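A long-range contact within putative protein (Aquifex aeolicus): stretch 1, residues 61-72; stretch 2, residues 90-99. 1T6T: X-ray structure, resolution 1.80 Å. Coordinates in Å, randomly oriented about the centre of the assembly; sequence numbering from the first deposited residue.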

ATOM      1  N   LYS B  61      18.098   0.369 -17.051  1.00 23.79           N
ATOM      2  CA  LYS B  61      18.693  -0.777 -16.373  1.00 22.67           C
ATOM      3  C   LYS B  61      17.933  -2.066 -16.643  1.00 21.58           C
ATOM      4  O   LYS B  61      18.532  -3.116 -16.877  1.00 20.33           O
ATOM      5  N   TRP B  62      16.608  -1.988 -16.595  1.00 19.39           N
ATOM      6  CA  TRP B  62      15.777  -3.150 -16.845  1.00 18.42           C
ATOM      7  C   TRP B  62      14.696  -2.807 -17.857  1.00 20.63           C
ATOM      8  O   TRP B  62      14.138  -1.711 -17.831  1.00 22.27           O
ATOM      9  N   GLU B  63      14.412  -3.738 -18.760  1.00 18.91           N
ATOM     10  CA  GLU B  63      13.393  -3.510 -19.774  1.00 21.72           C
ATOM     11  C   GLU B  63      12.095  -4.220 -19.423  1.00 19.08           C
ATOM     12  O   GLU B  63      11.030  -3.852 -19.910  1.00 19.50           O
ATOM     13  N   LYS B  64      12.190  -5.236 -18.575  1.00 18.36           N
ATOM     14  CA  LYS B  64      11.027  -6.024 -18.201  1.00 18.63           C
ATOM     15  C   LYS B  64      10.758  -6.011 -16.701  1.00 17.73           C
ATOM     16  O   LYS B  64      11.684  -6.027 -15.887  1.00 15.91           O
ATOM     17  N   VAL B  65       9.478  -5.981 -16.351  1.00 14.77           N
ATOM     18  CA  VAL B  65       9.063  -5.970 -14.961  1.00 15.69           C
ATOM     19  C   VAL B  65       8.001  -7.031 -14.693  1.00 15.65           C
ATOM     20  O   VAL B  65       7.014  -7.138 -15.419  1.00 16.16           O
ATOM     21  N   ILE B  66       8.216  -7.819 -13.647  1.00 12.34           N
ATOM     22  CA  ILE B  66       7.264  -8.845 -13.259  1.00 11.63           C
ATOM     23  C   ILE B  66       6.391  -8.264 -12.143  1.00 12.06           C
ATOM     24  O   ILE B  66       6.895  -7.912 -11.077  1.00 11.00           O
ATOM     25  N   LEU B  67       5.091  -8.142 -12.392  1.00 12.21           N
ATOM     26  CA  LEU B  67       4.183  -7.601 -11.381  1.00 12.74           C
ATOM     27  C   LEU B  67       3.710  -8.717 -10.461  1.00 13.66           C
ATOM     28  O   LEU B  67       3.171  -9.724 -10.922  1.00 14.90           O
ATOM     29  N   LEU B  68       3.933  -8.548  -9.163  1.00 13.32           N
ATOM     30  CA  LEU B  68       3.522  -9.554  -8.188  1.00 14.13           C
ATOM     31  C   LEU B  68       2.778  -8.963  -7.008  1.00 14.94           C
ATOM     32  O   LEU B  68       3.201  -9.116  -5.867  1.00 16.63           O
ATOM     33  N   PHE B  69       1.672  -8.286  -7.279  1.00 15.58           N
ATOM     34  CA  PHE B  69       0.875  -7.707  -6.210  1.00 16.32           C
ATOM     35  C   PHE B  69      -0.146  -8.739  -5.753  1.00 16.73           C
ATOM     36  O   PHE B  69      -0.478  -9.664  -6.497  1.00 15.61           O
ATOM     37  N   ASP B  70      -0.627  -8.595  -4.523  1.00 16.01           N
ATOM     38  CA  ASP B  70      -1.596  -9.539  -3.985  1.00 17.10           C
ATOM     39  C   ASP B  70      -2.830  -9.643  -4.868  1.00 16.91           C
ATOM     40  O   ASP B  70      -3.119  -8.747  -5.655  1.00 17.19           O
ATOM     41  N   LEU B  71      -3.547 -10.753  -4.729  1.00 16.95           N
ATOM     42  CA  LEU B  71      -4.730 -11.007  -5.534  1.00 18.83           C
ATOM     43  C   LEU B  71      -6.030 -10.494  -4.931  1.00 21.30           C
ATOM     44  O   LEU B  71      -7.106 -10.915  -5.338  1.00 25.04           O
ATOM     45  N   ASP B  72      -5.932  -9.587  -3.968  1.00 22.27           N
ATOM     46  CA  ASP B  72      -7.127  -9.022  -3.357  1.00 25.21           C
ATOM     47  C   ASP B  72      -7.443  -7.701  -4.061  1.00 25.36           C
ATOM     48  O   ASP B  72      -6.716  -7.288  -4.965  1.00 23.27           O
ATOM     49  N   GLY B  90       7.370   2.649 -21.504  1.00 16.18           N
ATOM     50  CA  GLY B  90       8.177   1.801 -22.367  1.00 16.60           C
ATOM     51  C   GLY B  90       8.666   0.471 -21.821  1.00 16.37           C
ATOM     52  O   GLY B  90       9.467  -0.204 -22.471  1.00 16.11           O
ATOM     53  N   PHE B  91       8.205   0.088 -20.635  1.00 15.91           N
ATOM     54  CA  PHE B  91       8.615  -1.184 -20.044  1.00 14.53           C
ATOM     55  C   PHE B  91       7.721  -2.330 -20.492  1.00 15.70           C
ATOM     56  O   PHE B  91       6.550  -2.127 -20.809  1.00 16.10           O
ATOM     57  N   LEU B  92       8.287  -3.533 -20.524  1.00 15.86           N
ATOM     58  CA  LEU B  92       7.531  -4.729 -20.867  1.00 17.65           C
ATOM     59  C   LEU B  92       7.013  -5.244 -19.524  1.00 18.21           C
ATOM     60  O   LEU B  92       7.788  -5.433 -18.588  1.00 19.78           O
ATOM     61  N   VAL B  93       5.705  -5.448 -19.428  1.00 16.24           N
ATOM     62  CA  VAL B  93       5.088  -5.907 -18.190  1.00 17.75           C
ATOM     63  C   VAL B  93       4.714  -7.387 -18.241  1.00 18.84           C
ATOM     64  O   VAL B  93       3.998  -7.827 -19.138  1.00 18.35           O
ATOM     65  N   ASP B  94       5.209  -8.151 -17.272  1.00 18.60           N
ATOM     66  CA  ASP B  94       4.934  -9.581 -17.199  1.00 18.14           C
ATOM     67  C   ASP B  94       3.929  -9.870 -16.086  1.00 17.79           C
ATOM     68  O   ASP B  94       4.213  -9.641 -14.912  1.00 18.11           O
ATOM     69  N   GLU B  95       2.753 -10.367 -16.460  1.00 16.16           N
ATOM     70  CA  GLU B  95       1.714 -10.702 -15.487  1.00 16.26           C
ATOM     71  C   GLU B  95       1.520 -12.212 -15.402  1.00 14.88           C
ATOM     72  O   GLU B  95       0.684 -12.691 -14.639  1.00 15.58           O
ATOM     73  N   ASN B  96       2.289 -12.959 -16.185  1.00 16.08           N
ATOM     74  CA  ASN B  96       2.159 -14.411 -16.194  1.00 17.56           C
ATOM     75  C   ASN B  96       2.326 -15.080 -14.837  1.00 15.98           C
ATOM     76  O   ASN B  96       1.592 -16.005 -14.514  1.00 16.72           O
ATOM     77  N   PHE B  97       3.287 -14.627 -14.042  1.00 14.75           N
ATOM     78  CA  PHE B  97       3.503 -15.241 -12.738  1.00 13.10           C
ATOM     79  C   PHE B  97       2.351 -14.982 -11.788  1.00 13.19           C
ATOM     80  O   PHE B  97       1.901 -15.889 -11.081  1.00 14.21           O
ATOM     81  N   ARG B  98       1.870 -13.747 -11.774  1.00 12.45           N
ATOM     82  CA  ARG B  98       0.757 -13.390 -10.912  1.00 13.17           C
ATOM     83  C   ARG B  98      -0.505 -14.121 -11.367  1.00 13.90           C
ATOM     84  O   ARG B  98      -1.249 -14.656 -10.548  1.00 13.29           O
ATOM     85  N   ASN B  99      -0.745 -14.145 -12.673  1.00 15.89           N
ATOM     86  CA  ASN B  99      -1.935 -14.813 -13.189  1.00 17.26           C
ATOM     87  C   ASN B  99      -1.941 -16.304 -12.897  1.00 17.34           C
ATOM     88  O   ASN B  99      -3.003 -16.900 -12.726  1.00 18.20           O
TER

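The apolar centre of the contact lies on the two faces of a short parallel pairing, in which Lys 64, Val 65 and Ile 66 stand opposite Leu 92, Val 93 and Asp 94. On the face carrying Val 65 and Val 93, Leu 67 (m, t) points toward the second stretch and sets its CD1 3.4 Å from CG1 of Val 93 (t). Farther along this face, CG2 of Val 65 (t) lies 4.4 Å from CD1 of Phe 91, whose chi1 is m. The edge of the Phe 91 ring meets backbone carbonyls, with CE1 3.2 Å from Trp 62 O.

On the other face, Ile 66 (m, t) reaches both the strand and the helix that follows it: its CG1 is 4.0 Å from Asp 94 CB, and its CG2 is 4.0 Å from CD2 of Phe 97 (chi1 m). Leu 68, with an off-well chi1 of -96°, brings CD2 to 4.4 Å from Phe 97 CB. Toward the exposed end, Lys 64 lays the aliphatic part of its chain beside Leu 92 (m, t), CG to CB 4.1 Å.

Asp 94 (t) turns its carboxylate to the helix start, where OD1 accepts from Asn 96 N at 2.8 Å. In the helix that follows, Arg 98 points toward the first stretch and extends with chi1 to chi3 all t, burying more area than any other residue here. Its NE donates to Phe 69 O (2.8 Å) and its NH2 to Asp 70 O (2.9 Å), both carbonyls lying near the guanidinium plane, while Leu 71 (m, t) covers one face with CD2 3.6 Å from CZ.

Two waters join the stretches. The first donates to Glu 63 O and Gly 90 O, each 2.9 Å from the water O; the second donates to Leu 67 O (2.7 Å) and Asp 94 O (2.8 Å) and accepts from Arg 98 N (3.1 Å), linking Leu 67 and Asp 94 to the helix at Arg 98.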

ATOM      1  CB  LYS B  61      18.760  -0.526 -14.866  1.00 23.31           C
ATOM      2  CG  LYS B  61      19.655   0.633 -14.478  1.00 25.94           C
ATOM      3  CD  LYS B  61      19.739   0.775 -12.968  1.00 29.15           C
ATOM      4  CE  LYS B  61      20.688   1.890 -12.573  1.00 31.54           C
ATOM      5  NZ  LYS B  61      20.826   1.968 -11.092  1.00 34.85           N
ATOM      6  CB  TRP B  62      15.152  -3.635 -15.534  1.00 17.82           C
ATOM      7  CG  TRP B  62      16.186  -3.988 -14.508  1.00 17.12           C
ATOM      8  CD1 TRP B  62      16.776  -3.147 -13.610  1.00 17.26           C
ATOM      9  CD2 TRP B  62      16.792  -5.271 -14.317  1.00 14.64           C
ATOM     10  NE1 TRP B  62      17.715  -3.827 -12.869  1.00 16.89           N
ATOM     11  CE2 TRP B  62      17.745  -5.133 -13.282  1.00 16.92           C
ATOM     12  CE3 TRP B  62      16.624  -6.524 -14.919  1.00 15.41           C
ATOM     13  CZ2 TRP B  62      18.529  -6.203 -12.836  1.00 16.00           C
ATOM     14  CZ3 TRP B  62      17.404  -7.590 -14.475  1.00 16.33           C
ATOM     15  CH2 TRP B  62      18.344  -7.419 -13.443  1.00 15.56           C
ATOM     16  CB  GLU B  63      13.879  -4.017 -21.132  1.00 25.79           C
ATOM     17  CG  GLU B  63      15.154  -3.364 -21.625  1.00 34.39           C
ATOM     18  CD  GLU B  63      15.709  -4.050 -22.862  1.00 40.57           C
ATOM     19  OE1 GLU B  63      16.705  -3.550 -23.427  1.00 44.00           O
ATOM     20  OE2 GLU B  63      15.149  -5.093 -23.265  1.00 43.51           O
ATOM     21  CB  LYS B  64      11.216  -7.465 -18.675  1.00 21.67           C
ATOM     22  CG  LYS B  64       9.942  -8.291 -18.701  1.00 28.68           C
ATOM     23  CD  LYS B  64      10.218  -9.752 -19.063  1.00 32.96           C
ATOM     24  CE  LYS B  64      10.966  -9.896 -20.383  1.00 36.82           C
ATOM     25  NZ  LYS B  64      12.383  -9.425 -20.306  1.00 39.46           N
ATOM     26  CB  VAL B  65       8.477  -4.599 -14.560  1.00 16.67           C
ATOM     27  CG1 VAL B  65       7.976  -4.653 -13.130  1.00 17.25           C
ATOM     28  CG2 VAL B  65       9.528  -3.514 -14.714  1.00 18.43           C
ATOM     29  CB  ILE B  66       7.991 -10.100 -12.737  1.00 12.93           C
ATOM     30  CG1 ILE B  66       8.805 -10.738 -13.872  1.00 11.37           C
ATOM     31  CG2 ILE B  66       6.980 -11.085 -12.167  1.00 12.48           C
ATOM     32  CD1 ILE B  66       9.743 -11.838 -13.412  1.00 14.43           C
ATOM     33  CB  LEU B  67       2.972  -6.937 -12.045  1.00 14.08           C
ATOM     34  CG  LEU B  67       3.270  -5.764 -12.978  1.00 15.63           C
ATOM     35  CD1 LEU B  67       1.960  -5.170 -13.466  1.00 17.47           C
ATOM     36  CD2 LEU B  67       4.100  -4.710 -12.245  1.00 16.49           C
ATOM     37  CB  LEU B  68       4.722 -10.333  -7.651  1.00 16.31           C
ATOM     38  CG  LEU B  68       5.093 -11.676  -8.277  1.00 23.21           C
ATOM     39  CD1 LEU B  68       6.049 -12.393  -7.329  1.00 22.03           C
ATOM     40  CD2 LEU B  68       3.845 -12.527  -8.509  1.00 21.24           C
ATOM     41  CB  PHE B  69       0.198  -6.438  -6.711  1.00 16.18           C
ATOM     42  CG  PHE B  69       1.170  -5.371  -7.088  1.00 16.34           C
ATOM     43  CD1 PHE B  69       1.892  -4.698  -6.106  1.00 15.73           C
ATOM     44  CD2 PHE B  69       1.419  -5.078  -8.423  1.00 15.76           C
ATOM     45  CE1 PHE B  69       2.853  -3.754  -6.451  1.00 18.05           C
ATOM     46  CE2 PHE B  69       2.378  -4.132  -8.778  1.00 17.52           C
ATOM     47  CZ  PHE B  69       3.096  -3.470  -7.792  1.00 16.92           C
ATOM     48  CB  ASP B  70      -1.990  -9.148  -2.561  1.00 18.72           C
ATOM     49  CG  ASP B  70      -0.804  -9.154  -1.610  1.00 20.84           C
ATOM     50  OD1 ASP B  70       0.194  -9.845  -1.907  1.00 23.57           O
ATOM     51  OD2 ASP B  70      -0.872  -8.480  -0.564  1.00 28.81           O
ATOM     52  CB  LEU B  71      -4.848 -12.508  -5.823  1.00 18.99           C
ATOM     53  CG  LEU B  71      -3.728 -13.097  -6.688  1.00 21.04           C
ATOM     54  CD1 LEU B  71      -3.924 -14.591  -6.844  1.00 22.92           C
ATOM     55  CD2 LEU B  71      -3.725 -12.421  -8.049  1.00 22.18           C
ATOM     56  CB  ASP B  72      -6.911  -8.818  -1.850  1.00 26.66           C
ATOM     57  CG  ASP B  72      -5.816  -7.822  -1.537  1.00 28.99           C
ATOM     58  OD1 ASP B  72      -4.947  -7.582  -2.399  1.00 28.44           O
ATOM     59  OD2 ASP B  72      -5.819  -7.282  -0.410  1.00 34.41           O
ATOM     60  CB  PHE B  91       8.558  -1.104 -18.514  1.00 13.79           C
ATOM     61  CG  PHE B  91       9.552  -0.154 -17.922  1.00 12.97           C
ATOM     62  CD1 PHE B  91      10.872  -0.547 -17.717  1.00 14.12           C
ATOM     63  CD2 PHE B  91       9.176   1.141 -17.586  1.00 13.77           C
ATOM     64  CE1 PHE B  91      11.805   0.335 -17.186  1.00 14.39           C
ATOM     65  CE2 PHE B  91      10.102   2.036 -17.053  1.00 14.47           C
ATOM     66  CZ  PHE B  91      11.419   1.632 -16.853  1.00 17.06           C
ATOM     67  CB  LEU B  92       8.439  -5.774 -21.519  1.00 18.82           C
ATOM     68  CG  LEU B  92       8.993  -5.363 -22.885  1.00 22.05           C
ATOM     69  CD1 LEU B  92       9.979  -6.408 -23.389  1.00 24.69           C
ATOM     70  CD2 LEU B  92       7.838  -5.195 -23.861  1.00 23.41           C
ATOM     71  CB  VAL B  93       3.821  -5.065 -17.884  1.00 18.63           C
ATOM     72  CG1 VAL B  93       3.132  -5.577 -16.632  1.00 20.33           C
ATOM     73  CG2 VAL B  93       4.211  -3.603 -17.718  1.00 18.23           C
ATOM     74  CB  ASP B  94       6.232 -10.347 -16.922  1.00 20.68           C
ATOM     75  CG  ASP B  94       6.051 -11.851 -16.983  1.00 24.96           C
ATOM     76  OD1 ASP B  94       4.898 -12.327 -16.940  1.00 25.53           O
ATOM     77  OD2 ASP B  94       7.075 -12.564 -17.063  1.00 28.65           O
ATOM     78  CB  GLU B  95       0.378 -10.062 -15.880  1.00 17.07           C
ATOM     79  CG  GLU B  95       0.303  -8.565 -15.687  1.00 17.42           C
ATOM     80  CD  GLU B  95      -1.081  -8.027 -15.991  1.00 21.95           C
ATOM     81  OE1 GLU B  95      -1.444  -7.938 -17.185  1.00 22.27           O
ATOM     82  OE2 GLU B  95      -1.813  -7.708 -15.032  1.00 21.75           O
ATOM     83  CB  ASN B  96       3.144 -15.035 -17.186  1.00 21.43           C
ATOM     84  CG  ASN B  96       2.874 -14.615 -18.617  1.00 25.11           C
ATOM     85  OD1 ASN B  96       1.723 -14.527 -19.042  1.00 27.28           O
ATOM     86  ND2 ASN B  96       3.935 -14.363 -19.370  1.00 27.42           N
ATOM     87  CB  PHE B  97       4.822 -14.748 -12.141  1.00 13.83           C
ATOM     88  CG  PHE B  97       6.029 -15.370 -12.776  1.00 12.25           C
ATOM     89  CD1 PHE B  97       6.443 -16.647 -12.410  1.00 16.15           C
ATOM     90  CD2 PHE B  97       6.730 -14.696 -13.770  1.00 14.31           C
ATOM     91  CE1 PHE B  97       7.542 -17.247 -13.029  1.00 16.16           C
ATOM     92  CE2 PHE B  97       7.829 -15.285 -14.395  1.00 15.33           C
ATOM     93  CZ  PHE B  97       8.233 -16.564 -14.022  1.00 17.18           C
ATOM     94  CB  ARG B  98       0.525 -11.876 -10.948  1.00 11.71           C
ATOM     95  CG  ARG B  98      -0.605 -11.403 -10.042  1.00 10.61           C
ATOM     96  CD  ARG B  98      -0.610  -9.885  -9.925  1.00 14.25           C
ATOM     97  NE  ARG B  98      -1.642  -9.395  -9.011  1.00 15.10           N
ATOM     98  CZ  ARG B  98      -2.895  -9.131  -9.362  1.00 17.56           C
ATOM     99  NH1 ARG B  98      -3.286  -9.305 -10.616  1.00 17.30           N
ATOM    100  NH2 ARG B  98      -3.757  -8.680  -8.459  1.00 17.23           N
ATOM    101  CB  ASN B  99      -2.085 -14.585 -14.695  1.00 18.19           C
ATOM    102  CG  ASN B  99      -2.483 -13.164 -15.029  1.00 18.40           C
ATOM    103  OD1 ASN B  99      -3.034 -12.446 -14.190  1.00 18.56           O
ATOM    104  ND2 ASN B  99      -2.220 -12.752 -16.263  1.00 19.80           N
TER
HETATM  105  O   HOH W   1      11.467  -2.268 -22.305  1.00 45.30           O
HETATM  106  O   HOH W   2       3.593 -11.506 -12.934  1.00 13.77           O